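Local coordinates for thioredoxin family protein (Streptococcus pneumoniae, PDB 2YP6) that probably acts as a surface-exposed thiol-disulfide oxidoreductase of the thioredoxin fold, a lipoprotein that serves extracellular oxidative stress resistance, at residues D51-S56 against E61-D66; Q145-R150 against T154-D159. All blocks are in the same frame, centred on the assembly; numbering follows the deposited sequence.

Contact 1: D51-S56 against E61-D66; sequences DFTLQS and EVKLSD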
loop_
_atom_site.group_PDB
_atom_site.type_symbol
_atom_site.label_atom_id
_atom_site.label_comp_id
_atom_site.label_asym_id
_atom_site.label_seq_id
_atom_site.Cartn_x
_atom_site.Cartn_y
_atom_site.Cartn_z
ATOM N N ASP A 51 7.358 9.272 -6.842
ATOM C CA ASP A 51 7.365 8.164 -7.771
ATOM C C ASP A 51 8.142 6.978 -7.215
ATOM O O ASP A 51 9.043 7.139 -6.397
ATOM C CB ASP A 51 8.015 8.584 -9.073
ATOM C CG ASP A 51 7.078 9.352 -9.953
ATOM O OD1 ASP A 51 6.204 8.707 -10.573
ATOM O OD2 ASP A 51 7.223 10.586 -10.021
ATOM N N PHE A 52 7.780 5.797 -7.687
ATOM C CA PHE A 52 8.531 4.589 -7.415
ATOM C C PHE A 52 8.376 3.565 -8.521
ATOM O O PHE A 52 7.396 3.577 -9.301
ATOM C CB PHE A 52 8.169 3.999 -6.040
ATOM C CG PHE A 52 6.712 3.671 -5.879
ATOM C CD1 PHE A 52 6.175 2.514 -6.429
ATOM C CD2 PHE A 52 5.881 4.510 -5.160
ATOM C CE1 PHE A 52 4.808 2.206 -6.284
ATOM C CE2 PHE A 52 4.518 4.214 -5.003
ATOM C CZ PHE A 52 3.988 3.067 -5.553
ATOM N N THR A 53 9.390 2.703 -8.608
ATOM C CA THR A 53 9.429 1.576 -9.527
ATOM C C THR A 53 9.870 0.367 -8.701
ATOM O O THR A 53 11.016 0.303 -8.242
ATOM C CB THR A 53 10.386 1.824 -10.701
ATOM O OG1 THR A 53 9.950 2.986 -11.423
ATOM C CG2 THR A 53 10.408 0.639 -11.660
ATOM N N LEU A 54 8.945 -0.570 -8.501
ATOM C CA LEU A 54 9.212 -1.748 -7.653
ATOM C C LEU A 54 8.736 -3.062 -8.285
ATOM O O LEU A 54 7.755 -3.066 -9.033
ATOM C CB LEU A 54 8.485 -1.573 -6.335
ATOM C CG LEU A 54 8.847 -0.339 -5.521
ATOM C CD1 LEU A 54 7.869 -0.190 -4.345
ATOM C CD2 LEU A 54 10.317 -0.405 -5.083
ATOM N N GLN A 55 9.423 -4.162 -7.985
ATOM C CA GLN A 55 8.945 -5.490 -8.329
ATOM C C GLN A 55 7.841 -5.906 -7.345
ATOM O O GLN A 55 7.970 -5.708 -6.141
ATOM C CB GLN A 55 10.089 -6.519 -8.265
ATOM C CG GLN A 55 11.146 -6.323 -9.317
ATOM C CD GLN A 55 10.574 -6.453 -10.718
ATOM O OE1 GLN A 55 10.640 -5.520 -11.511
ATOM N NE2 GLN A 55 10.008 -7.618 -11.025
ATOM N N SER A 56 6.775 -6.506 -7.863
ATOM C CA SER A 56 5.732 -7.072 -7.028
ATOM C C SER A 56 6.144 -8.482 -6.612
ATOM O O SER A 56 7.066 -9.060 -7.185
ATOM C CB SER A 56 4.403 -7.110 -7.786
ATOM O OG SER A 56 4.438 -8.081 -8.821
ATOM N N GLU A 61 6.999 -5.572 -12.714
ATOM C CA GLU A 61 7.417 -4.229 -12.359
ATOM C C GLU A 61 6.213 -3.312 -12.264
ATOM O O GLU A 61 5.394 -3.231 -13.195
ATOM C CB GLU A 61 8.403 -3.700 -13.373
ATOM C CG GLU A 61 8.760 -2.243 -13.187
ATOM C CD GLU A 61 9.879 -1.833 -14.107
ATOM O OE1 GLU A 61 11.052 -2.146 -13.789
ATOM O OE2 GLU A 61 9.584 -1.222 -15.154
ATOM N N VAL A 62 6.104 -2.614 -11.137
ATOM C CA VAL A 62 4.983 -1.712 -10.895
ATOM C C VAL A 62 5.473 -0.304 -10.574
ATOM O O VAL A 62 6.332 -0.127 -9.726
ATOM C CB VAL A 62 4.149 -2.203 -9.698
ATOM C CG1 VAL A 62 2.987 -1.268 -9.439
ATOM C CG2 VAL A 62 3.675 -3.650 -9.940
ATOM N N LYS A 63 4.921 0.694 -11.251
ATOM C CA LYS A 63 5.330 2.087 -11.050
ATOM C C LYS A 63 4.123 2.863 -10.581
ATOM O O LYS A 63 3.048 2.626 -11.069
ATOM C CB LYS A 63 5.772 2.714 -12.377
ATOM C CG LYS A 63 7.033 2.143 -12.977
ATOM C CD LYS A 63 7.310 2.840 -14.296
ATOM C CE LYS A 63 8.691 2.545 -14.833
ATOM N NZ LYS A 63 8.672 1.364 -15.745
ATOM N N LEU A 64 4.287 3.816 -9.676
ATOM C CA LEU A 64 3.165 4.663 -9.335
ATOM C C LEU A 64 2.577 5.304 -10.596
ATOM O O LEU A 64 1.362 5.449 -10.704
ATOM C CB LEU A 64 3.552 5.738 -8.329
ATOM C CG LEU A 64 2.357 6.579 -7.853
ATOM C CD1 LEU A 64 1.258 5.750 -7.212
ATOM C CD2 LEU A 64 2.864 7.610 -6.857
ATOM N N SER A 65 3.445 5.640 -11.551
ATOM C CA SER A 65 3.047 6.323 -12.782
ATOM C C SER A 65 2.191 5.417 -13.671
ATOM O O SER A 65 1.522 5.888 -14.588
ATOM C CB SER A 65 4.293 6.802 -13.548
ATOM O OG SER A 65 5.105 5.716 -13.987
ATOM N N ASP A 66 2.190 4.117 -13.397
ATOM C CA ASP A 66 1.302 3.221 -14.134
ATOM C C ASP A 66 -0.163 3.585 -13.833
ATOM O O ASP A 66 -1.049 3.244 -14.595
ATOM C CB ASP A 66 1.529 1.753 -13.740
ATOM C CG ASP A 66 2.856 1.186 -14.246
ATOM O OD1 ASP A 66 3.421 1.730 -15.213
ATOM O OD2 ASP A 66 3.329 0.178 -13.666
HETATM O O HOH W 1 6.165 6.251 -10.457
HETATM O O HOH W 2 11.539 -3.074 -11.412
#
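Phe52 and Leu64 form the tight end of a beta hairpin, strands 53-56 and 61-63, which lies at one border of the mixed sheet of this thioredoxin-fold protein. CB of Leu64 sits over one face of the Phe52 ring, offset toward its rim and 4.0 Å from the ring centroid, a CH-pi contact. Phe52 reaches it because its CG stands between the backbone N and the carbonyl carbon (chi1 58°), and Tyr147 and Leu136 pack against the same side chain. Next along the hairpin, Leu54 and Val62 make a hydrogen-bonded antiparallel pair: Leu54 N donates almost straight to Val62 O (175°), and Val62 N returns a bond of 2.7 Å to Leu54 O. Their side chains share a sheet face, where both meet Leu136 of strand 135-137. Beyond the pair, Leu64 N donates to Phe52 O at 3.1 Å, just as the second strand turns into a 3-10 segment.

The other face, carrying Thr53, Gln55, Glu61 and Lys63, is polar and looser. CG2 of Thr53 rests against the carboxylate of Glu61, while its OG1 lies alongside the aliphatic part of Lys63. The Lys63 chain bends at its last torsion (chi4 92°), and NZ forms a salt bridge to Glu61 OE2 from above the carboxylate plane. Gln55 crosses Glu61 obliquely, and a water donates to both Gln55 OE1 and Glu61 OE1, each at 2.6 Å. At the opposite end of the contact a second water accepts from Ser65 N and donates to Asp51 OD1 at 2.5 Å.

Contact 2: Q145-R150 against T154-D159; sequences QAYQIR and TEYLID
Tyr156, Tyr147 and Ile149 carry this buried contact between the chain leaving helix 142-146 and strand 154-158. The two tyrosines form a T-shaped pair, with the edge of Tyr147 directed at the face of Tyr156; the centroids are 5.1 Å apart and the planes stand at 76°. CD2 is the atom that makes the touch, lying 3.7 Å above the Tyr156 ring plane and over its centre. In Tyr156, CG is anti to the carbonyl carbon (chi1 -72°), which sends the ring across to the helix end, where OH closely approaches Tyr147 O, at a modelled distance of 2.5 Å whose shortness is doubtful. A water that donates to Gln148 O is also within reach of this hydroxyl, so the buried phenol has polar neighbours on the loop that follows the helix. Tyr147 OH, at the far end of its ring, is hydrogen-bonded to Pro50 O outside the two segments.

Ile149 uses its terminal methyl. CD1 lies in the plane of the Tyr156 ring, at its edge, 3.7 Å from CE1, and also touches Thr154 CB at 4.1 Å. Thus Tyr156 is met over one face by an aromatic edge and at its rim by an aliphatic methyl. Thr154 OG1 is hydrogen-bonded to Ser151 O and accepts a hydrogen bond from a water, which itself accepts one from Arg150 N. Leu74 and Phe76 of strand 71-76 extend the packing round the tyrosines. Gln148, with positive phi, is the C-prime residue of a Schellman motif, with bonds from Ile149 N to Phe144 O and Gln148 N to Gln145 O. Helix, loop and strand 154-158, antiparallel to strand 71-76, form the connection found in the thioredoxin fold.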
loop_
_atom_site.group_PDB
_atom_site.type_symbol
_atom_site.label_atom_id
_atom_site.label_comp_id
_atom_site.label_asym_id
_atom_site.label_seq_id
_atom_site.Cartn_x
_atom_site.Cartn_y
_atom_site.Cartn_z
ATOM N N GLN A 145 11.522 5.343 2.719
ATOM C CA GLN A 145 12.218 6.581 3.021
ATOM C C GLN A 145 11.542 7.762 2.329
ATOM O O GLN A 145 11.328 8.811 2.944
ATOM C CB GLN A 145 13.681 6.492 2.585
ATOM C CG GLN A 145 14.511 7.686 2.976
ATOM C CD GLN A 145 15.989 7.498 2.648
ATOM O OE1 GLN A 145 16.402 6.447 2.148
ATOM N NE2 GLN A 145 16.788 8.517 2.928
ATOM N N ALA A 146 11.226 7.599 1.050
ATOM C CA ALA A 146 10.628 8.682 0.289
ATOM C C ALA A 146 9.308 9.140 0.908
ATOM O O ALA A 146 8.991 10.332 0.884
ATOM C CB ALA A 146 10.401 8.266 -1.148
ATOM N N TYR A 147 8.523 8.195 1.422
ATOM C CA TYR A 147 7.224 8.518 1.998
ATOM C C TYR A 147 7.313 8.825 3.511
ATOM O O TYR A 147 6.286 8.971 4.205
ATOM C CB TYR A 147 6.205 7.387 1.691
ATOM C CG TYR A 147 5.654 7.445 0.278
ATOM C CD1 TYR A 147 6.411 7.074 -0.811
ATOM C CD2 TYR A 147 4.360 7.911 0.038
ATOM C CE1 TYR A 147 5.907 7.173 -2.093
ATOM C CE2 TYR A 147 3.859 7.988 -1.232
ATOM C CZ TYR A 147 4.641 7.645 -2.296
ATOM O OH TYR A 147 4.115 7.722 -3.557
ATOM N N GLN A 148 8.538 8.921 4.016
ATOM C CA GLN A 148 8.793 9.296 5.411
ATOM C C GLN A 148 7.989 8.479 6.412
ATOM O O GLN A 148 7.371 9.007 7.348
ATOM C CB GLN A 148 8.530 10.784 5.591
ATOM C CG GLN A 148 9.421 11.643 4.686
ATOM C CD GLN A 148 9.345 13.119 5.020
ATOM O OE1 GLN A 148 9.044 13.942 4.161
ATOM N NE2 GLN A 148 9.625 13.461 6.270
ATOM N N ILE A 149 8.031 7.170 6.242
ATOM C CA ILE A 149 7.278 6.306 7.119
ATOM C C ILE A 149 7.884 6.368 8.527
ATOM O O ILE A 149 9.093 6.260 8.684
ATOM C CB ILE A 149 7.247 4.885 6.565
ATOM C CG1 ILE A 149 6.586 4.892 5.177
ATOM C CG2 ILE A 149 6.520 3.936 7.528
ATOM C CD1 ILE A 149 5.174 5.491 5.154
ATOM N N ARG A 150 7.041 6.602 9.532
ATOM C CA ARG A 150 7.494 6.643 10.934
ATOM C C ARG A 150 6.886 5.474 11.720
ATOM O O ARG A 150 7.485 4.974 12.675
ATOM C CB ARG A 150 7.092 7.976 11.590
ATOM C CG ARG A 150 5.567 8.214 11.575
ATOM C CD ARG A 150 5.066 9.282 12.580
ATOM N NE ARG A 150 5.345 10.649 12.134
ATOM C CZ ARG A 150 4.603 11.721 12.427
ATOM N NH1 ARG A 150 3.507 11.623 13.173
ATOM N NH2 ARG A 150 4.973 12.906 11.954
ATOM N N THR A 154 0.803 2.581 7.627
ATOM C CA THR A 154 0.456 3.942 7.211
ATOM C C THR A 154 -0.137 3.844 5.800
ATOM O O THR A 154 0.384 3.095 4.958
ATOM C CB THR A 154 1.666 4.876 7.169
ATOM O OG1 THR A 154 2.179 5.074 8.488
ATOM C CG2 THR A 154 1.290 6.234 6.607
ATOM N N GLU A 155 -1.249 4.550 5.572
ATOM C CA GLU A 155 -1.851 4.604 4.258
ATOM C C GLU A 155 -1.792 6.031 3.721
ATOM O O GLU A 155 -2.066 6.990 4.447
ATOM C CB GLU A 155 -3.316 4.188 4.314
ATOM C CG GLU A 155 -3.586 2.754 4.791
ATOM C CD GLU A 155 -3.473 2.621 6.281
ATOM O OE1 GLU A 155 -3.998 3.509 7.009
ATOM O OE2 GLU A 155 -2.840 1.646 6.730
ATOM N N TYR A 156 -1.403 6.136 2.454
ATOM C CA TYR A 156 -1.515 7.365 1.671
ATOM C C TYR A 156 -2.614 7.148 0.664
ATOM O O TYR A 156 -2.614 6.163 -0.062
ATOM C CB TYR A 156 -0.202 7.657 0.938
ATOM C CG TYR A 156 0.882 8.107 1.873
ATOM C CD1 TYR A 156 1.617 7.192 2.608
ATOM C CD2 TYR A 156 1.158 9.457 2.037
ATOM C CE1 TYR A 156 2.596 7.608 3.476
ATOM C CE2 TYR A 156 2.134 9.874 2.907
ATOM C CZ TYR A 156 2.844 8.941 3.637
ATOM O OH TYR A 156 3.837 9.354 4.502
ATOM N N LEU A 157 -3.597 8.052 0.670
ATOM C CA LEU A 157 -4.665 8.017 -0.311
ATOM C C LEU A 157 -4.368 9.119 -1.322
ATOM O O LEU A 157 -4.404 10.315 -1.000
ATOM C CB LEU A 157 -6.008 8.222 0.392
ATOM C CG LEU A 157 -6.328 7.318 1.581
ATOM C CD1 LEU A 157 -7.796 7.462 1.995
ATOM C CD2 LEU A 157 -5.990 5.874 1.278
ATOM N N ILE A 158 -3.999 8.692 -2.522
ATOM C CA ILE A 158 -3.455 9.546 -3.551
ATOM C C ILE A 158 -4.563 9.804 -4.579
ATOM O O ILE A 158 -5.312 8.905 -4.944
ATOM C CB ILE A 158 -2.233 8.845 -4.228
ATOM C CG1 ILE A 158 -1.147 8.550 -3.185
ATOM C CG2 ILE A 158 -1.667 9.662 -5.379
ATOM C CD1 ILE A 158 -0.046 7.674 -3.714
ATOM N N ASP A 159 -4.695 11.056 -5.006
ATOM C CA ASP A 159 -5.806 11.418 -5.856
ATOM C C ASP A 159 -5.505 11.117 -7.339
ATOM O O ASP A 159 -4.417 10.657 -7.675
ATOM C CB ASP A 159 -6.219 12.883 -5.593
ATOM C CG ASP A 159 -5.247 13.918 -6.164
ATOM O OD1 ASP A 159 -4.414 13.610 -7.040
ATOM O OD2 ASP A 159 -5.374 15.100 -5.776
HETATM O O HOH W 3 4.425 8.835 7.283
HETATM O O HOH W 4 4.343 6.973 8.962
#

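Contacts 1 and 2 follow one another along the chain, and their centres are about 15 Å apart, yet they meet directly round Tyr147. Its OH lies 3.5 Å from Leu64 CD2 and 3.8 Å from Phe52 CE2, so the Tyr147 end of the aromatic pair backs onto Phe52 and Leu64; Leu64 CD1 also approaches Ile158 CD1 at 4.2 Å. Both contacts reach the same sheet. Contact 2 is nearer the bound 3-cyclohexyl-1-propylphosphocholine, about 6 Å from the Ile149 side chain, against about 12 Å from the Leu54 side chain in contact 1. Phe144, whose carbonyl takes part in the Schellman motif, also lines that ligand pocket together with Trp80, the neighbour of disulfide-bonded Cys81.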